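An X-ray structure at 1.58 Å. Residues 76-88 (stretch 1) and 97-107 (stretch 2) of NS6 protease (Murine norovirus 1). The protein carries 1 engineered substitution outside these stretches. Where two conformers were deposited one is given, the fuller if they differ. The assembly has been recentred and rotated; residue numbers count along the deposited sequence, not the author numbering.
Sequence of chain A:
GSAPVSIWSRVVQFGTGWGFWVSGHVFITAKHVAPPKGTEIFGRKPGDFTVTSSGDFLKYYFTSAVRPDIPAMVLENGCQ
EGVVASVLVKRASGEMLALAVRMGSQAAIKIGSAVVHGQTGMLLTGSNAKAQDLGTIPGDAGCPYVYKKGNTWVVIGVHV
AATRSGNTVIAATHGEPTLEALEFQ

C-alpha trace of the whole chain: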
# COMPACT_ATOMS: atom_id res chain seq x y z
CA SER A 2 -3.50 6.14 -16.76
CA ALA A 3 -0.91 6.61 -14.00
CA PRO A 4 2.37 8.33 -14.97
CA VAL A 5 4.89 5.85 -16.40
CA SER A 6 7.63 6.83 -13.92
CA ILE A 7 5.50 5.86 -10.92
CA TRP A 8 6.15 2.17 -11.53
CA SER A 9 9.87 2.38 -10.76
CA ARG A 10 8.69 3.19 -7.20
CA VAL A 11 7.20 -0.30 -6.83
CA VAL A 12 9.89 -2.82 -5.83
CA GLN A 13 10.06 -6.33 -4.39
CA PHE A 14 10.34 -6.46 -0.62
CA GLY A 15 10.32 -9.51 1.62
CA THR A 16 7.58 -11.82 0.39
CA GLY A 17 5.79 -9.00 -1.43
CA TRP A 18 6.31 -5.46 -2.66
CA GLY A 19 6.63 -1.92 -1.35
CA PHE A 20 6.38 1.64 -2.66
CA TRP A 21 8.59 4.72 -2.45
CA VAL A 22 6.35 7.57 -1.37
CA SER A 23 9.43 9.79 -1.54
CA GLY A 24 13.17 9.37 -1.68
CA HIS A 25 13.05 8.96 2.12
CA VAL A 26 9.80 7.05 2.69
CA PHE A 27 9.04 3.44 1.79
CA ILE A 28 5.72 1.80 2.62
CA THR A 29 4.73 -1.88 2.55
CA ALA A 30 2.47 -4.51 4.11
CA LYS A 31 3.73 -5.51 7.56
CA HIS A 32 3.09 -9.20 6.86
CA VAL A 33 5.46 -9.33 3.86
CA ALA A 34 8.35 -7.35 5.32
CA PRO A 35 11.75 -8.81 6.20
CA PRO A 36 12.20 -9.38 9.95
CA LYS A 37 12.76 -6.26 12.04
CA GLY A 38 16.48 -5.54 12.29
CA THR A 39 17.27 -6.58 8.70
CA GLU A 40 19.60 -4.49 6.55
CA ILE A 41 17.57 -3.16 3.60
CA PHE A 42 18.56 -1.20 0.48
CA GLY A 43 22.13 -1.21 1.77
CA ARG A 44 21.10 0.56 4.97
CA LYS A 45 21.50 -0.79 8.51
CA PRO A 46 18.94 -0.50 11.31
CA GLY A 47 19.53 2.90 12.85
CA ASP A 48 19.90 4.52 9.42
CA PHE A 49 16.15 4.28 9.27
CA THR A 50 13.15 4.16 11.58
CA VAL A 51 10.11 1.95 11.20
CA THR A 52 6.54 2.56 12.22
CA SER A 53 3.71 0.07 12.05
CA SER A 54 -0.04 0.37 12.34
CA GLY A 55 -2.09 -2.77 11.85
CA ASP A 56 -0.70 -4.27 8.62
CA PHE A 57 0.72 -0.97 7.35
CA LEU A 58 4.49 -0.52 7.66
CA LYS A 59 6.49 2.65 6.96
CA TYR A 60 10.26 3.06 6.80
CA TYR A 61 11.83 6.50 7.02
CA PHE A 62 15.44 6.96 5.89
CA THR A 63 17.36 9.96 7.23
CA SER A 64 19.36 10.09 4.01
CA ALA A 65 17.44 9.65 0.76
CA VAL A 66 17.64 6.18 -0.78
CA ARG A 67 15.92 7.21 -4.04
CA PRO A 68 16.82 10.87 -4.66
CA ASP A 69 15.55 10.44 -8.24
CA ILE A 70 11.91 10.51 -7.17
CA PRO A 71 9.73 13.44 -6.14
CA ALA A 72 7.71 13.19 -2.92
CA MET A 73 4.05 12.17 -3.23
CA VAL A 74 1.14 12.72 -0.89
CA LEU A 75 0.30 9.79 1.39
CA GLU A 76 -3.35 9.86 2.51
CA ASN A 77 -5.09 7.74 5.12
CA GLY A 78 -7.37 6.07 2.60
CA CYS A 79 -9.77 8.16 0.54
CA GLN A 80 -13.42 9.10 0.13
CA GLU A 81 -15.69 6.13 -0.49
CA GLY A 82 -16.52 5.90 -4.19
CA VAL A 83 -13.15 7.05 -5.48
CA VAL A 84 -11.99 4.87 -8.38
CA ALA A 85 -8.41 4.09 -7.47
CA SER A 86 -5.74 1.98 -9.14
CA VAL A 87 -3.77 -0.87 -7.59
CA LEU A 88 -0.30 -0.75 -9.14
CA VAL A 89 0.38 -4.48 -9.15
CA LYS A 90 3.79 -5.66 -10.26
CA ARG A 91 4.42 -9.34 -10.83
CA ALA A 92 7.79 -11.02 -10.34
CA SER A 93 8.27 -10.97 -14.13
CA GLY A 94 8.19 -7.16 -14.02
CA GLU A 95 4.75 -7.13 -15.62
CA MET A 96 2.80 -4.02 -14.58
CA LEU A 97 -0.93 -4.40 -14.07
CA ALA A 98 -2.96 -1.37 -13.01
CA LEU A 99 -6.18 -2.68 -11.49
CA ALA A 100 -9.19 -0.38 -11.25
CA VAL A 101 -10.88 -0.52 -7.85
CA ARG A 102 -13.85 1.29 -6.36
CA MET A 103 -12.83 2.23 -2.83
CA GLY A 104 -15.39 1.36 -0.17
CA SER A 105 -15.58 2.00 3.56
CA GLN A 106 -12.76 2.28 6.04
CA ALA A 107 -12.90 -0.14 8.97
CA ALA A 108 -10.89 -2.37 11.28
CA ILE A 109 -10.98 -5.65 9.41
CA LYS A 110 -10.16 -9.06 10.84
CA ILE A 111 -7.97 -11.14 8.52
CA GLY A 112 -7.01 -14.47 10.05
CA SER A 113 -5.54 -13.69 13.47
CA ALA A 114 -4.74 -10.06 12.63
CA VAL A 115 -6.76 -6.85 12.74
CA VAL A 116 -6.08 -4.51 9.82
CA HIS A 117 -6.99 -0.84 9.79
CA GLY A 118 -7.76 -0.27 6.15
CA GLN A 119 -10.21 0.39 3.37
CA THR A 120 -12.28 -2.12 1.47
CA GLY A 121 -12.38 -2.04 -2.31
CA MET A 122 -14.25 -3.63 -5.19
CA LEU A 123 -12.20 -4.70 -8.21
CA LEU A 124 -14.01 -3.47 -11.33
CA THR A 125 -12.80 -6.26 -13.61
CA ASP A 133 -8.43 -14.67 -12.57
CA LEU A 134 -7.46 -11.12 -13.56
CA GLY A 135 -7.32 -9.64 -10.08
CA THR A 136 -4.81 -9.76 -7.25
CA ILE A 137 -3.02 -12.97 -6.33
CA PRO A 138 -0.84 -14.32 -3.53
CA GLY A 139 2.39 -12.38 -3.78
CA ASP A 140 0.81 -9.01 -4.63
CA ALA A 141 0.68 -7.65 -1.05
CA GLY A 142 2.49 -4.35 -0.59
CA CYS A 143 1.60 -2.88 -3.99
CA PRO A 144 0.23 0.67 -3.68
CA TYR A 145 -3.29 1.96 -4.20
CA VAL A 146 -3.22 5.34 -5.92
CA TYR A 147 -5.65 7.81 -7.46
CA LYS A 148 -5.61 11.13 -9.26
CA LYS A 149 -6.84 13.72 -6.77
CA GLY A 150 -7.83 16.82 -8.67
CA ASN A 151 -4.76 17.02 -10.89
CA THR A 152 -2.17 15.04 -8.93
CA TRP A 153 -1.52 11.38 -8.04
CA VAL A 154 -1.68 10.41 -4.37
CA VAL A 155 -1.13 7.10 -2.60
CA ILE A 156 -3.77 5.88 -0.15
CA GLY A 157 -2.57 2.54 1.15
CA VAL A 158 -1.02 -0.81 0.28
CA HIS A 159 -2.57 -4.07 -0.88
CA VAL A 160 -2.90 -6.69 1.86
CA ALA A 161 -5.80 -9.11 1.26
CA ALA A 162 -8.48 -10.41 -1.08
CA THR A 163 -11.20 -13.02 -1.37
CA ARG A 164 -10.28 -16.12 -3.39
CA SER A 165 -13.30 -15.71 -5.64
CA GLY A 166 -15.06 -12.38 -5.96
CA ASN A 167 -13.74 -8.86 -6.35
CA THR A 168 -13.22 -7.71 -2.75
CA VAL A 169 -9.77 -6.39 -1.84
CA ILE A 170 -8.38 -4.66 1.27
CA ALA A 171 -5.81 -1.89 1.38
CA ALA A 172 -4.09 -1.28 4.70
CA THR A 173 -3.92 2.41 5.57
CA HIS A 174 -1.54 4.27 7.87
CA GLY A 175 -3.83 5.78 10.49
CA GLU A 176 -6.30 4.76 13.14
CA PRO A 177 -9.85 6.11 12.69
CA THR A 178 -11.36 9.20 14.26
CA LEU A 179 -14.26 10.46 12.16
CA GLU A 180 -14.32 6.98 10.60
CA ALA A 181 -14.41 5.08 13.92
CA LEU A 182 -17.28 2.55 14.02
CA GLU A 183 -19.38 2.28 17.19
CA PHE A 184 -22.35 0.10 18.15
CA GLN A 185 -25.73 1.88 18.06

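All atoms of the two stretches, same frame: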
# COMPACT_ATOMS: atom_id res chain seq x y z
N GLU A 76 -2.09 9.66 1.79
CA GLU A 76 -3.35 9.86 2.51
C GLU A 76 -3.72 8.64 3.33
O GLU A 76 -3.25 7.54 3.07
CB GLU A 76 -4.47 10.19 1.52
CG GLU A 76 -4.45 11.66 1.08
CD GLU A 76 -5.61 12.02 0.18
OE1 GLU A 76 -6.40 11.12 -0.20
OE2 GLU A 76 -5.75 13.22 -0.15
N ASN A 77 -4.55 8.84 4.35
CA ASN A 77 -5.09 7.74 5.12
C ASN A 77 -6.37 7.26 4.44
O ASN A 77 -7.49 7.63 4.86
CB ASN A 77 -5.42 8.22 6.54
CG ASN A 77 -5.84 7.08 7.45
OD1 ASN A 77 -5.35 5.96 7.32
ND2 ASN A 77 -6.74 7.36 8.38
N GLY A 78 -6.23 6.45 3.40
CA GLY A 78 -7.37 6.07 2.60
C GLY A 78 -7.92 7.25 1.82
O GLY A 78 -7.26 8.27 1.66
N CYS A 79 -9.14 7.09 1.31
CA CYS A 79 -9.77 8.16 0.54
C CYS A 79 -11.27 8.12 0.72
O CYS A 79 -11.79 7.27 1.43
CB CYS A 79 -9.44 8.01 -0.95
SG CYS A 79 -10.09 6.49 -1.68
N GLN A 80 -11.96 9.06 0.08
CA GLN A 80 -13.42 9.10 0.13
C GLN A 80 -14.00 7.84 -0.51
O GLN A 80 -13.52 7.37 -1.54
CB GLN A 80 -13.93 10.34 -0.60
N GLU A 81 -15.04 7.28 0.11
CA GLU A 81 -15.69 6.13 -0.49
C GLU A 81 -16.20 6.53 -1.87
O GLU A 81 -16.73 7.62 -2.05
CB GLU A 81 -16.84 5.62 0.39
CG GLU A 81 -17.57 4.45 -0.25
CD GLU A 81 -18.20 3.49 0.75
OE1 GLU A 81 -18.17 3.78 1.96
OE2 GLU A 81 -18.73 2.44 0.31
N GLY A 82 -16.04 5.65 -2.85
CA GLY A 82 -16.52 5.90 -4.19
C GLY A 82 -15.43 6.29 -5.17
O GLY A 82 -15.60 6.18 -6.38
N VAL A 83 -14.30 6.76 -4.64
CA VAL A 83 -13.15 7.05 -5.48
C VAL A 83 -12.75 5.80 -6.26
O VAL A 83 -12.67 4.71 -5.69
CB VAL A 83 -11.96 7.54 -4.63
CG1 VAL A 83 -10.66 7.51 -5.44
CG2 VAL A 83 -12.24 8.93 -4.07
N VAL A 84 -12.53 5.95 -7.57
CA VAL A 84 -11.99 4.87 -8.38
C VAL A 84 -10.48 4.98 -8.36
O VAL A 84 -9.89 5.88 -8.97
CB VAL A 84 -12.50 4.91 -9.84
CG1 VAL A 84 -11.67 3.95 -10.71
CG2 VAL A 84 -13.99 4.57 -9.90
N ALA A 85 -9.84 4.07 -7.63
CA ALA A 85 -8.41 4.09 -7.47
C ALA A 85 -7.79 3.05 -8.38
O ALA A 85 -8.49 2.33 -9.09
CB ALA A 85 -8.03 3.82 -6.02
N SER A 86 -6.46 2.96 -8.34
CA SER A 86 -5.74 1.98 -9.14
C SER A 86 -4.74 1.25 -8.26
O SER A 86 -3.95 1.88 -7.56
CB SER A 86 -5.02 2.70 -10.28
OG SER A 86 -4.24 1.79 -11.04
N VAL A 87 -4.78 -0.08 -8.28
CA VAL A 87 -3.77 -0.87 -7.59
C VAL A 87 -2.64 -1.09 -8.59
O VAL A 87 -2.85 -1.70 -9.64
CB VAL A 87 -4.27 -2.24 -7.12
CG1 VAL A 87 -3.25 -2.86 -6.19
CG2 VAL A 87 -5.61 -2.10 -6.39
N LEU A 88 -1.45 -0.59 -8.26
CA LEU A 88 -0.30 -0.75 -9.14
C LEU A 88 0.38 -2.07 -8.84
O LEU A 88 1.34 -2.14 -8.08
CB LEU A 88 0.69 0.40 -8.93
CG LEU A 88 0.13 1.82 -9.03
CD1 LEU A 88 1.27 2.85 -8.93
CD2 LEU A 88 -0.65 2.02 -10.31
N LEU A 97 0.50 -4.28 -13.88
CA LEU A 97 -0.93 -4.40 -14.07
C LEU A 97 -1.64 -3.40 -13.17
O LEU A 97 -1.70 -3.59 -11.96
CB LEU A 97 -1.40 -5.80 -13.69
CG LEU A 97 -0.85 -6.96 -14.52
CD1 LEU A 97 -1.08 -8.27 -13.80
CD2 LEU A 97 -1.51 -6.96 -15.88
N ALA A 98 -2.18 -2.34 -13.76
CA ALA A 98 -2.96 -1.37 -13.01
C ALA A 98 -4.38 -1.91 -12.91
O ALA A 98 -5.03 -2.16 -13.92
CB ALA A 98 -2.93 -0.03 -13.70
N LEU A 99 -4.86 -2.10 -11.69
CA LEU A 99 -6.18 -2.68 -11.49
C LEU A 99 -7.14 -1.63 -10.97
O LEU A 99 -6.90 -1.05 -9.91
CB LEU A 99 -6.10 -3.85 -10.51
CG LEU A 99 -5.20 -5.03 -10.88
CD1 LEU A 99 -5.31 -6.10 -9.81
CD2 LEU A 99 -5.57 -5.58 -12.25
N ALA A 100 -8.21 -1.36 -11.71
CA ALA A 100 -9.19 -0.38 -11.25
C ALA A 100 -9.97 -0.93 -10.07
O ALA A 100 -10.36 -2.09 -10.06
CB ALA A 100 -10.13 0.02 -12.38
N VAL A 101 -10.19 -0.09 -9.06
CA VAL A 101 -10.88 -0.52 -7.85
C VAL A 101 -11.74 0.62 -7.31
O VAL A 101 -11.27 1.75 -7.16
CB VAL A 101 -9.87 -0.98 -6.77
CG1 VAL A 101 -8.88 0.12 -6.41
CG2 VAL A 101 -10.60 -1.46 -5.52
N ARG A 102 -13.00 0.32 -7.03
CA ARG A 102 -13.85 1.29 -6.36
C ARG A 102 -13.63 1.18 -4.86
O ARG A 102 -13.87 0.13 -4.27
CB ARG A 102 -15.32 1.07 -6.68
CG ARG A 102 -16.21 2.12 -6.01
CD ARG A 102 -17.65 1.67 -5.91
NE ARG A 102 -18.50 2.73 -5.39
CZ ARG A 102 -18.72 2.97 -4.10
NH1 ARG A 102 -18.15 2.24 -3.15
NH2 ARG A 102 -19.53 3.97 -3.75
N MET A 103 -13.14 2.25 -4.25
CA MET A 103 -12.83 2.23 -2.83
C MET A 103 -14.12 2.30 -2.02
O MET A 103 -14.99 3.09 -2.33
CB MET A 103 -11.88 3.38 -2.46
CG MET A 103 -10.54 3.29 -3.22
SD MET A 103 -9.71 1.67 -3.04
CE MET A 103 -9.46 1.64 -1.27
N GLY A 104 -14.22 1.43 -1.02
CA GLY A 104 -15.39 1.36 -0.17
C GLY A 104 -15.14 1.99 1.19
O GLY A 104 -14.47 3.01 1.30
N SER A 105 -15.68 1.39 2.24
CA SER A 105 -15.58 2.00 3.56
C SER A 105 -14.29 1.66 4.26
O SER A 105 -13.71 0.59 4.04
CB SER A 105 -16.76 1.58 4.45
OG SER A 105 -17.98 1.52 3.72
N GLN A 106 -13.85 2.56 5.13
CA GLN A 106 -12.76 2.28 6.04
C GLN A 106 -13.29 1.56 7.27
O GLN A 106 -14.39 1.86 7.73
CB GLN A 106 -12.04 3.58 6.43
CG GLN A 106 -11.42 4.30 5.24
CD GLN A 106 -10.69 5.57 5.63
OE1 GLN A 106 -10.19 5.71 6.74
NE2 GLN A 106 -10.63 6.52 4.70
N ALA A 107 -12.52 0.61 7.78
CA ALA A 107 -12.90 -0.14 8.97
C ALA A 107 -11.71 -0.93 9.49
O ALA A 107 -10.67 -1.02 8.83
CB ALA A 107 -14.07 -1.08 8.65
O HOH W 1 -18.68 0.25 1.61

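The apolar centre lies on the sheet face that carries Ala 85, Val 87, Leu 99 and Val 101. Ala 85 and Val 101 are directly paired, and the methyl of the alanine, CB, sits 3.8 Å from Val 101 CG1. Val 101 also meets Val 87, whose CG2 is 4.0 Å from Val 101 CG1, and apolar Leu 99 packs its CB 4.2 Å from Val 87 CB. Small Ala 85 leaves room for Met 103 as well: Met 103 CG is 3.8 Å from Ala 85 CB and 3.6 Å from Cys 79 SG. The unbranched, flexible methionine, with all three chi angles in m, folds into this buried corner.

Beneath the side chains runs an antiparallel ladder. Val 87 N donates to Leu 99 O at 2.8 Å and Leu 99 N returns a bond to Val 87 O at 2.9 Å; Ala 85 and Val 101 are joined by a similar reciprocal pair. The hydrogen bonding begins before the first strand does: Met 103 N reaches Val 83 O at 2.9 Å, and Gly 82 N reaches Met 103 O at 2.8 Å.

Gly 82 lies in a type II turn from Gln 80 to Val 83. Its phi of 104° would jam a CB against the preceding carbonyl oxygen, so glycine suits the site.

At the polar edge, the positive guanidinium of Arg 102 answers the carboxylate of Glu 81: Glu 81 OE2 forms a salt bridge with Arg 102 NH1, long at 3.5 Å. Glu 81 OE1 is 2.9 Å from the small, polar Ser 105 at its OG, and water 1 lies 2.5 Å from Glu 81 OE2 and 2.6 Å from Ser 105 OG. Farther along, the long amide side chain of Gln 106 reaches the other backbone, Gln 106 NE2 making a weak hydrogen bond to Asn 77 O, 3.3 Å; a CB on Gly 78 would clash with that same amide nitrogen.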